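Local atomic coordinates of Non-structural maintenance of chromosomes element 1 homolog (Xenopus laevis, PDB entry 7DG2), a protein that probably acts as a RING-type E3 ubiquitin ligase that works with a MAGE protein inside the SMC5-SMC6 complex, which serves DNA repair. Residues N5-F11 against C33-V39; V68-D72 against V190-S194. All blocks are in the same frame, centred on the assembly; numbering follows the deposited sequence.

How the interactions relate
Two contacts at different levels of the fold are described here. Interaction 1 (5-11 with 33-39) joins the ends of the first two long helices; its centre lies about 27 Å from the centre of the chain, and there R10 and H37 also meet the MAGE domain-containing protein. Interaction 2 (68-72 with 190-194) has its centre only about 9 Å from the centre of the chain and spans 117 intervening residues, tying a turn between strands 62-68 and 75-81 to the RING-like region; the side chain of A191 is about 6 Å from a zinc ion. Interactions 1 and 2 follow one another along the sequence without touching: their centres are 33 Å apart and their nearest atoms about 15 Å apart.

Interaction 1: residues N5-F11 against C33-V39; sequences NESHQRF and CCELHKV
The first turns of helix 6-18 pack against the C-terminal end of helix 23-36, S7 CA standing 4.8 Å from C33 CA; 451 Å² is buried. N5 is the N-cap: N5 OD1 accepts from S7 N (2.9 Å), while N5 N donates to H8 ND1 (3.0 Å), completing a capping box. H37 follows the helix at phi/psi -128/18; its CA-to-CB bond points toward 5-11, and with chi1 m the ring lies beside E6 and R10. R10, chi1 t, then chi2 and chi3 p, brings NE into a hydrogen bond with H37 NE2 (2.9 Å, 151°), near the ring plane. E6 CB covers a face of that ring, a CH-pi contact 3.8 Å from its centroid. C33 SG lies 3.6 Å from R10 CG and 3.8 Å from F11 CB. R10 NH2 also hydrogen-bonds Q83 O of the MAGE domain-containing protein, whose L82 packs on E6 and H37. Start meets end as in an antiparallel helix pair, linked through strand 20-22, in the Nse1 family region of the helix-turn-helix clan.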
ATOM      1  N   ASN A   5       7.473  14.128 -15.397  1.00 19.99           N
ATOM      2  CA  ASN A   5       8.011  13.062 -16.239  1.00 23.82           C
ATOM      3  C   ASN A   5       8.148  11.796 -15.400  1.00 24.57           C
ATOM      4  O   ASN A   5       7.714  11.738 -14.243  1.00 19.46           O
ATOM      5  CB  ASN A   5       9.333  13.494 -16.895  1.00 24.61           C
ATOM      6  CG  ASN A   5      10.409  13.851 -15.886  1.00 23.39           C
ATOM      7  OD1 ASN A   5      10.730  13.075 -14.978  1.00 25.44           O
ATOM      8  ND2 ASN A   5      10.981  15.045 -16.038  1.00 26.95           N
ATOM      9  N   GLU A   6       8.760  10.775 -16.004  1.00 21.87           N
ATOM     10  CA  GLU A   6       8.829   9.463 -15.370  1.00 21.05           C
ATOM     11  C   GLU A   6       9.645   9.473 -14.077  1.00 19.03           C
ATOM     12  O   GLU A   6       9.415   8.634 -13.204  1.00 18.54           O
ATOM     13  CB  GLU A   6       9.388   8.445 -16.362  1.00 22.84           C
ATOM     14  CG  GLU A   6       8.338   8.032 -17.387  1.00 24.20           C
ATOM     15  CD  GLU A   6       8.917   7.428 -18.645  1.00 43.35           C
ATOM     16  OE1 GLU A   6       8.645   7.976 -19.735  1.00 47.93           O
ATOM     17  OE2 GLU A   6       9.636   6.410 -18.545  1.00 46.19           O
ATOM     18  N   SER A   7      10.602  10.396 -13.917  1.00 17.24           N
ATOM     19  CA  SER A   7      11.307  10.470 -12.637  1.00 16.97           C
ATOM     20  C   SER A   7      10.350  10.843 -11.505  1.00 16.66           C
ATOM     21  O   SER A   7      10.383  10.232 -10.428  1.00 15.26           O
ATOM     22  CB  SER A   7      12.475  11.464 -12.720  1.00 20.43           C
ATOM     23  OG  SER A   7      12.008  12.802 -12.861  1.00 23.61           O
ATOM     24  N   HIS A   8       9.469  11.826 -11.738  1.00 19.42           N
ATOM     25  CA  HIS A   8       8.446  12.166 -10.750  1.00 18.91           C
ATOM     26  C   HIS A   8       7.501  10.995 -10.506  1.00 18.10           C
ATOM     27  O   HIS A   8       7.092  10.743  -9.363  1.00 17.31           O
ATOM     28  CB  HIS A   8       7.624  13.368 -11.206  1.00 17.28           C
ATOM     29  CG  HIS A   8       8.439  14.584 -11.522  1.00 22.52           C
ATOM     30  ND1 HIS A   8       8.826  14.904 -12.807  1.00 24.25           N
ATOM     31  CD2 HIS A   8       8.907  15.577 -10.727  1.00 20.60           C
ATOM     32  CE1 HIS A   8       9.518  16.031 -12.788  1.00 23.96           C
ATOM     33  NE2 HIS A   8       9.583  16.460 -11.540  1.00 23.66           N
ATOM     34  N   GLN A   9       7.097  10.307 -11.575  1.00 16.53           N
ATOM     35  CA  GLN A   9       6.171   9.189 -11.409  1.00 17.43           C
ATOM     36  C   GLN A   9       6.809   8.092 -10.572  1.00 14.86           C
ATOM     37  O   GLN A   9       6.157   7.498  -9.699  1.00 14.81           O
ATOM     38  CB  GLN A   9       5.743   8.654 -12.777  1.00 17.88           C
ATOM     39  CG  GLN A   9       5.038   9.687 -13.665  1.00 16.97           C
ATOM     40  CD  GLN A   9       4.923   9.244 -15.103  1.00 19.61           C
ATOM     41  OE1 GLN A   9       5.396   8.167 -15.471  1.00 19.64           O
ATOM     42  NE2 GLN A   9       4.309  10.085 -15.939  1.00 20.43           N
ATOM     43  N   ARG A  10       8.095   7.811 -10.819  1.00 15.96           N
ATOM     44  CA  ARG A  10       8.778   6.757 -10.082  1.00 15.98           C
ATOM     45  C   ARG A  10       8.880   7.123  -8.613  1.00 17.81           C
ATOM     46  O   ARG A  10       8.659   6.282  -7.737  1.00 16.22           O
ATOM     47  CB  ARG A  10      10.169   6.522 -10.683  1.00 17.43           C
ATOM     48  CG  ARG A  10      10.932   5.415 -10.018  1.00 19.50           C
ATOM     49  CD  ARG A  10      10.438   4.067 -10.497  1.00 19.15           C
ATOM     50  NE  ARG A  10      10.979   3.711 -11.812  1.00 22.68           N
ATOM     51  CZ  ARG A  10      10.860   2.502 -12.351  1.00 22.36           C
ATOM     52  NH1 ARG A  10      11.370   2.245 -13.547  1.00 18.65           N
ATOM     53  NH2 ARG A  10      10.197   1.555 -11.696  1.00 21.49           N
ATOM     54  N   PHE A  11       9.185   8.392  -8.336  1.00 16.13           N
ATOM     55  CA  PHE A  11       9.220   8.883  -6.962  1.00 17.00           C
ATOM     56  C   PHE A  11       7.856   8.740  -6.294  1.00 13.99           C
ATOM     57  O   PHE A  11       7.760   8.299  -5.139  1.00 14.34           O
ATOM     58  CB  PHE A  11       9.689  10.340  -6.982  1.00 16.57           C
ATOM     59  CG  PHE A  11       9.830  10.977  -5.624  1.00 18.40           C
ATOM     60  CD1 PHE A  11       8.725  11.469  -4.954  1.00 17.26           C
ATOM     61  CD2 PHE A  11      11.079  11.137  -5.050  1.00 19.48           C
ATOM     62  CE1 PHE A  11       8.858  12.089  -3.716  1.00 20.50           C
ATOM     63  CE2 PHE A  11      11.225  11.755  -3.824  1.00 22.83           C
ATOM     64  CZ  PHE A  11      10.110  12.233  -3.150  1.00 21.45           C
ATOM     65  N   CYS A  33      15.622   8.067  -8.840  1.00 19.84           N
ATOM     66  CA  CYS A  33      14.582   8.238  -9.849  1.00 20.03           C
ATOM     67  C   CYS A  33      15.102   9.005 -11.060  1.00 20.57           C
ATOM     68  O   CYS A  33      14.737   8.699 -12.198  1.00 20.58           O
ATOM     69  CB  CYS A  33      13.373   8.962  -9.259  1.00 20.11           C
ATOM     70  SG  CYS A  33      12.503   7.978  -8.034  1.00 21.53           S
ATOM     71  N   CYS A  34      15.938  10.017 -10.833  1.00 22.61           N
ATOM     72  CA  CYS A  34      16.512  10.742 -11.962  1.00 21.57           C
ATOM     73  C   CYS A  34      17.412   9.840 -12.793  1.00 21.40           C
ATOM     74  O   CYS A  34      17.351   9.861 -14.027  1.00 24.30           O
ATOM     75  CB  CYS A  34      17.274  11.966 -11.462  1.00 18.47           C
ATOM     76  SG  CYS A  34      16.132  13.241 -10.867  1.00 22.40           S
ATOM     77  N   GLU A  35      18.237   9.025 -12.136  1.00 23.32           N
ATOM     78  CA  GLU A  35      19.142   8.150 -12.874  1.00 24.79           C
ATOM     79  C   GLU A  35      18.379   7.080 -13.648  1.00 27.10           C
ATOM     80  O   GLU A  35      18.713   6.787 -14.803  1.00 26.86           O
ATOM     81  CB  GLU A  35      20.143   7.524 -11.909  1.00 29.38           C
ATOM     82  CG  GLU A  35      21.040   8.558 -11.272  1.00 31.59           C
ATOM     83  CD  GLU A  35      21.876   7.992 -10.155  1.00 39.06           C
ATOM     84  OE1 GLU A  35      21.554   6.880  -9.686  1.00 39.82           O
ATOM     85  OE2 GLU A  35      22.854   8.658  -9.749  1.00 37.22           O
ATOM     86  N   LEU A  36      17.334   6.509 -13.038  1.00 23.17           N
ATOM     87  CA  LEU A  36      16.544   5.463 -13.690  1.00 25.92           C
ATOM     88  C   LEU A  36      15.837   5.944 -14.949  1.00 29.47           C
ATOM     89  O   LEU A  36      15.446   5.114 -15.779  1.00 31.21           O
ATOM     90  CB  LEU A  36      15.495   4.902 -12.721  1.00 25.15           C
ATOM     91  CG  LEU A  36      15.951   3.839 -11.718  1.00 30.70           C
ATOM     92  CD1 LEU A  36      14.852   3.534 -10.701  1.00 28.63           C
ATOM     93  CD2 LEU A  36      16.369   2.573 -12.459  1.00 29.21           C
ATOM     94  N   HIS A  37      15.631   7.252 -15.108  1.00 22.65           N
ATOM     95  CA  HIS A  37      14.826   7.746 -16.218  1.00 22.66           C
ATOM     96  C   HIS A  37      15.549   8.816 -17.027  1.00 26.08           C
ATOM     97  O   HIS A  37      14.909   9.547 -17.788  1.00 27.61           O
ATOM     98  CB  HIS A  37      13.477   8.247 -15.700  1.00 22.29           C
ATOM     99  CG  HIS A  37      12.639   7.152 -15.114  1.00 24.38           C
ATOM    100  ND1 HIS A  37      11.979   6.228 -15.895  1.00 25.73           N
ATOM    101  CD2 HIS A  37      12.395   6.803 -13.829  1.00 26.37           C
ATOM    102  CE1 HIS A  37      11.343   5.370 -15.116  1.00 24.49           C
ATOM    103  NE2 HIS A  37      11.575   5.697 -13.858  1.00 23.85           N
ATOM    104  N   LYS A  38      16.872   8.898 -16.885  1.00 25.59           N
ATOM    105  CA  LYS A  38      17.713   9.730 -17.752  1.00 26.60           C
ATOM    106  C   LYS A  38      17.334  11.202 -17.652  1.00 30.27           C
ATOM    107  O   LYS A  38      17.339  11.933 -18.643  1.00 31.98           O
ATOM    108  CB  LYS A  38      17.653   9.250 -19.205  1.00 35.98           C
ATOM    109  CG  LYS A  38      17.909   7.753 -19.364  1.00 37.67           C
ATOM    110  CD  LYS A  38      19.093   7.309 -18.518  1.00 39.56           C
ATOM    111  CE  LYS A  38      19.287   5.795 -18.552  1.00 50.88           C
ATOM    112  NZ  LYS A  38      20.199   5.347 -19.644  1.00 51.81           N
ATOM    113  N   VAL A  39      16.994  11.637 -16.441  1.00 24.84           N
ATOM    114  CA  VAL A  39      16.714  13.034 -16.135  1.00 24.13           C
ATOM    115  C   VAL A  39      17.933  13.589 -15.416  1.00 24.95           C
ATOM    116  O   VAL A  39      18.474  12.936 -14.515  1.00 25.18           O
ATOM    117  CB  VAL A  39      15.456  13.166 -15.254  1.00 26.99           C
ATOM    118  CG1 VAL A  39      15.328  14.577 -14.691  1.00 29.87           C
ATOM    119  CG2 VAL A  39      14.215  12.778 -16.038  1.00 28.17           C
TER
HETATM  120  O   HOH W   1      12.628   6.551 -19.192  1.00 42.09           O
HETATM  121  O   HOH W   2      13.483   2.758 -15.442  1.00 31.20           O

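Interaction 2: residues V68-D72 against V190-S194; sequences VGEED and VAIQS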
ATOM      1  N   VAL A  68       8.184  16.850  10.924  1.00 24.12           N
ATOM      2  CA  VAL A  68       9.303  16.505  11.798  1.00 24.68           C
ATOM      3  C   VAL A  68       8.839  15.456  12.803  1.00 23.92           C
ATOM      4  O   VAL A  68       7.766  15.590  13.399  1.00 26.44           O
ATOM      5  CB  VAL A  68       9.851  17.746  12.527  1.00 28.24           C
ATOM      6  CG1 VAL A  68      10.930  17.342  13.523  1.00 29.97           C
ATOM      7  CG2 VAL A  68      10.394  18.748  11.530  1.00 28.25           C
ATOM      8  N   GLY A  69       9.654  14.419  12.997  1.00 21.29           N
ATOM      9  CA  GLY A  69       9.324  13.397  13.980  1.00 24.34           C
ATOM     10  C   GLY A  69       9.448  13.950  15.394  1.00 29.83           C
ATOM     11  O   GLY A  69      10.457  14.576  15.743  1.00 27.11           O
ATOM     12  N   GLU A  70       8.409  13.736  16.209  1.00 24.79           N
ATOM     13  CA  GLU A  70       8.427  14.244  17.579  1.00 29.08           C
ATOM     14  C   GLU A  70       9.574  13.649  18.381  1.00 31.11           C
ATOM     15  O   GLU A  70      10.192  14.340  19.200  1.00 37.94           O
ATOM     16  CB  GLU A  70       7.095  13.949  18.268  1.00 27.13           C
ATOM     17  CG  GLU A  70       5.955  14.728  17.683  1.00 26.15           C
ATOM     18  CD  GLU A  70       4.716  14.670  18.543  1.00 20.41           C
ATOM     19  OE1 GLU A  70       4.610  13.732  19.357  1.00 28.53           O
ATOM     20  OE2 GLU A  70       3.857  15.557  18.382  1.00 26.38           O
ATOM     21  N   GLU A  71       9.862  12.368  18.175  1.00 31.97           N
ATOM     22  CA  GLU A  71      10.927  11.724  18.935  1.00 36.45           C
ATOM     23  C   GLU A  71      12.299  12.057  18.362  1.00 37.36           C
ATOM     24  O   GLU A  71      13.174  12.571  19.069  1.00 38.82           O
ATOM     25  CB  GLU A  71      10.715  10.209  18.959  1.00 37.18           C
ATOM     26  CG  GLU A  71       9.383   9.781  19.542  1.00 39.41           C
ATOM     27  CD  GLU A  71       9.420   8.363  20.075  1.00 47.31           C
ATOM     28  OE1 GLU A  71       8.415   7.918  20.666  1.00 39.77           O
ATOM     29  OE2 GLU A  71      10.465   7.699  19.910  1.00 53.63           O
ATOM     30  N   ASP A  72      12.500  11.781  17.077  1.00 35.03           N
ATOM     31  CA  ASP A  72      13.842  11.772  16.521  1.00 33.06           C
ATOM     32  C   ASP A  72      14.258  13.091  15.885  1.00 30.19           C
ATOM     33  O   ASP A  72      15.427  13.232  15.517  1.00 32.03           O
ATOM     34  CB  ASP A  72      13.982  10.630  15.500  1.00 34.31           C
ATOM     35  CG  ASP A  72      12.901  10.652  14.425  1.00 31.36           C
ATOM     36  OD1 ASP A  72      12.339  11.732  14.143  1.00 29.49           O
ATOM     37  OD2 ASP A  72      12.617   9.573  13.868  1.00 33.66           O
ATOM     38  N   VAL A 190      -0.066  20.647  16.535  1.00 28.74           N
ATOM     39  CA  VAL A 190      -0.461  19.554  17.417  1.00 25.03           C
ATOM     40  C   VAL A 190       0.773  18.893  18.010  1.00 26.56           C
ATOM     41  O   VAL A 190       1.773  18.656  17.319  1.00 26.59           O
ATOM     42  CB  VAL A 190      -1.317  18.528  16.654  1.00 24.38           C
ATOM     43  CG1 VAL A 190      -1.470  17.239  17.455  1.00 29.10           C
ATOM     44  CG2 VAL A 190      -2.682  19.116  16.329  1.00 30.64           C
ATOM     45  N   ALA A 191       0.715  18.608  19.307  1.00 23.10           N
ATOM     46  CA  ALA A 191       1.743  17.835  19.987  1.00 23.72           C
ATOM     47  C   ALA A 191       1.090  16.600  20.576  1.00 24.75           C
ATOM     48  O   ALA A 191       0.072  16.702  21.267  1.00 23.63           O
ATOM     49  CB  ALA A 191       2.434  18.643  21.088  1.00 24.16           C
ATOM     50  N   ILE A 192       1.666  15.434  20.292  1.00 21.93           N
ATOM     51  CA  ILE A 192       1.204  14.191  20.897  1.00 20.31           C
ATOM     52  C   ILE A 192       2.086  13.887  22.101  1.00 22.26           C
ATOM     53  O   ILE A 192       1.596  13.760  23.230  1.00 21.23           O
ATOM     54  CB  ILE A 192       1.200  13.040  19.873  1.00 21.30           C
ATOM     55  CG1 ILE A 192       0.267  13.369  18.707  1.00 23.00           C
ATOM     56  CG2 ILE A 192       0.760  11.766  20.530  1.00 22.40           C
ATOM     57  CD1 ILE A 192      -1.181  13.601  19.111  1.00 22.69           C
ATOM     58  N   GLN A 193       3.395  13.780  21.879  1.00 23.78           N
ATOM     59  CA  GLN A 193       4.361  13.773  22.972  1.00 24.87           C
ATOM     60  C   GLN A 193       4.804  15.205  23.244  1.00 25.37           C
ATOM     61  O   GLN A 193       5.000  15.992  22.316  1.00 27.45           O
ATOM     62  CB  GLN A 193       5.568  12.898  22.634  1.00 25.73           C
ATOM     63  CG  GLN A 193       5.198  11.444  22.388  1.00 28.07           C
ATOM     64  CD  GLN A 193       6.406  10.575  22.132  1.00 29.32           C
ATOM     65  OE1 GLN A 193       6.583  10.048  21.028  1.00 32.17           O
ATOM     66  NE2 GLN A 193       7.241  10.409  23.150  1.00 28.11           N
ATOM     67  N   SER A 194       4.943  15.546  24.523  1.00 25.02           N
ATOM     68  CA  SER A 194       5.179  16.936  24.885  1.00 26.78           C
ATOM     69  C   SER A 194       5.749  16.995  26.290  1.00 23.96           C
ATOM     70  O   SER A 194       5.741  16.011  27.030  1.00 26.49           O
ATOM     71  CB  SER A 194       3.889  17.761  24.818  1.00 23.55           C
ATOM     72  OG  SER A 194       3.017  17.365  25.862  1.00 28.14           O
TER
HETATM   73  O   HOH W   3       4.072  16.629  15.731  1.00 27.65           O
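A single carboxylate does most of the work in this contact. E70 sits in the turn after strand 62-68, and with chi1 m and chi2 t its side chain extends to the backbone just beyond the short strand 190-191. There E70 OE2 accepts from I192 N at 2.9 Å (N-H...O 174°) and E70 OE1 from Q193 N at 2.8 Å (169°). Both angles are close to linear, so the two oxygens satisfy consecutive amides in a bidentate grip. The successive NH groups can point the same way because I192 has phi/psi of -97/-57, a local break from extended geometry. Water 3 lies 2.9 Å from E70 OE2 and, weakly, 3.5 Å from V190 O; it has more acceptors in reach than protons, so it cannot serve them all. The V190 carbonyl is also hydrogen-bonded to NE2 of H205, a zinc ligand, and V190 N is bonded to OE1 of E170. E71 approaches the Q193 side chain, but its firm partner is R155, which forms a salt bridge with E71 OE2. The I192 side chain leads away from the turn to pack on I166, I109 and I110. With 215 Å² buried in all, the contact depends on directed polar bonds more than on area: one acidic side chain fixes two main-chain NH groups of the RING-like region close to the zinc site that includes H205.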